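Local coordinates for protein aldehyde dehydrogenase (Anabaena variabilis, PDB 4H7N) that probably oxidises aldehydes to carboxylic acids with NAD+ as the electron acceptor, at residues G131-W136 against V206-S211. Residues are numbered along the deposited sequence; the frame is centred on the assembly and turned at random.
Sequences GVISPW and VCFTGS
Ile133 meets Phe208 at the rim of the aromatic ring: its CG2, anti to the backbone N (chi1 of CG1 -61°), lies near the ring plane, 3.6 Å from Phe208 CD1. The ring itself is brought beside Ile133 by a CG anti to its own backbone N (chi1 172°). The other branch of Ile133 reaches back along the same face, where CD1 is 4.3 Å from Val206 CG2. Val132 and Cys207 make a looser pair on the reverse face, CG2 to CB at 4.2 Å. Beyond the paired residues, the Pro135 ring lies across Thr209, with Pro135 CG 3.9 Å from Thr209 CG2 and Pro135 CD 3.8 Å from Thr209 O. An alanine in place of Pro135 would probably open a gap over the methyl and carbonyl of Thr209 and free the backbone N-CA bond that the ring now restrains.

Cys207 bonds through its N to Gly131 O and through its O to Ile133 N, the residues on each side of Val132; this is the parallel pattern, and the strand axes lie 5° apart. A third bond, longest at 3.3 Å, joins Thr209 N to Ile133 O. Water 1 donates to Ile133 O and also bonds Thr209 OG1, giving that carbonyl a second donor.

Arg444 holds Thr209 OG1 as well, and the Thr209 side chain sits close to Glu232, the predicted active-site residue on strand 229-232. In the Rossmann-like sheet of the probable NAD-binding domain, strand 118-134 is flanked by strand 156-161 and strand 205-209 by strand 229-232, while helix 212-225 packs on Val206 and Phe208 through Val218.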
# COMPACT_ATOMS: atom_id res chain seq x y z
N GLY A 131 13.41 -5.68 3.05
CA GLY A 131 13.96 -5.54 4.42
C GLY A 131 12.93 -5.76 5.53
O GLY A 131 11.80 -5.21 5.51
N VAL A 132 13.28 -6.59 6.50
CA VAL A 132 12.44 -6.82 7.66
C VAL A 132 13.14 -6.38 8.93
O VAL A 132 14.25 -6.83 9.23
CB VAL A 132 12.10 -8.31 7.77
CG1 VAL A 132 11.38 -8.59 9.08
CG2 VAL A 132 11.23 -8.73 6.60
N ILE A 133 12.47 -5.53 9.69
CA ILE A 133 12.98 -5.07 11.00
C ILE A 133 11.97 -5.51 12.01
O ILE A 133 10.79 -5.07 11.94
CB ILE A 133 13.11 -3.53 11.02
CG1 ILE A 133 14.11 -3.12 9.93
CG2 ILE A 133 13.56 -3.06 12.42
CD1 ILE A 133 14.17 -1.63 9.65
N SER A 134 12.38 -6.40 12.92
CA SER A 134 11.44 -7.10 13.79
C SER A 134 11.79 -6.87 15.29
O SER A 134 12.92 -6.63 15.64
CB SER A 134 11.43 -8.59 13.45
OG SER A 134 12.74 -9.19 13.58
N PRO A 135 10.79 -6.95 16.17
CA PRO A 135 10.93 -6.57 17.58
C PRO A 135 11.35 -7.73 18.45
O PRO A 135 11.41 -8.88 18.00
CB PRO A 135 9.53 -6.10 17.95
CG PRO A 135 8.62 -6.98 17.12
CD PRO A 135 9.39 -7.30 15.85
N TRP A 136 11.64 -7.40 19.71
CA TRP A 136 12.20 -8.36 20.67
C TRP A 136 11.18 -9.23 21.43
O TRP A 136 11.58 -10.17 22.11
CB TRP A 136 13.09 -7.63 21.70
CG TRP A 136 12.47 -6.43 22.29
CD1 TRP A 136 12.67 -5.14 21.92
CD2 TRP A 136 11.51 -6.41 23.34
NE1 TRP A 136 11.90 -4.32 22.68
CE2 TRP A 136 11.17 -5.08 23.56
CE3 TRP A 136 10.90 -7.41 24.12
CZ2 TRP A 136 10.25 -4.70 24.54
CZ3 TRP A 136 9.99 -7.02 25.10
CH2 TRP A 136 9.68 -5.68 25.31
N VAL A 206 10.17 -2.30 2.72
CA VAL A 206 10.48 -2.45 4.15
C VAL A 206 9.26 -2.83 4.96
O VAL A 206 8.20 -2.17 4.89
CB VAL A 206 11.16 -1.21 4.77
CG1 VAL A 206 10.28 0.03 4.74
CG2 VAL A 206 11.58 -1.52 6.22
N CYS A 207 9.41 -3.90 5.76
CA CYS A 207 8.45 -4.29 6.80
C CYS A 207 9.00 -3.96 8.20
O CYS A 207 10.13 -4.38 8.57
CB CYS A 207 8.23 -5.79 6.76
SG CYS A 207 7.54 -6.33 5.22
N PHE A 208 8.24 -3.20 8.98
CA PHE A 208 8.67 -2.80 10.32
C PHE A 208 7.53 -3.00 11.30
O PHE A 208 6.35 -2.56 11.07
CB PHE A 208 9.11 -1.34 10.36
CG PHE A 208 9.38 -0.83 11.73
CD1 PHE A 208 10.61 -1.01 12.32
CD2 PHE A 208 8.37 -0.20 12.48
CE1 PHE A 208 10.88 -0.53 13.60
CE2 PHE A 208 8.60 0.24 13.77
CZ PHE A 208 9.87 0.07 14.32
N THR A 209 7.88 -3.64 12.41
CA THR A 209 7.02 -3.83 13.54
C THR A 209 7.73 -3.28 14.76
O THR A 209 8.91 -3.61 14.98
CB THR A 209 6.75 -5.32 13.75
OG1 THR A 209 6.14 -5.86 12.58
CG2 THR A 209 5.80 -5.55 14.92
N GLY A 210 7.03 -2.48 15.55
CA GLY A 210 7.61 -1.84 16.73
C GLY A 210 6.78 -0.67 17.20
O GLY A 210 5.56 -0.63 17.00
N SER A 211 7.45 0.29 17.82
CA SER A 211 6.80 1.40 18.45
C SER A 211 6.26 2.43 17.43
O SER A 211 6.81 2.57 16.35
CB SER A 211 7.80 2.11 19.38
OG SER A 211 8.59 3.03 18.65
O HOH W 1 8.38 -6.28 10.48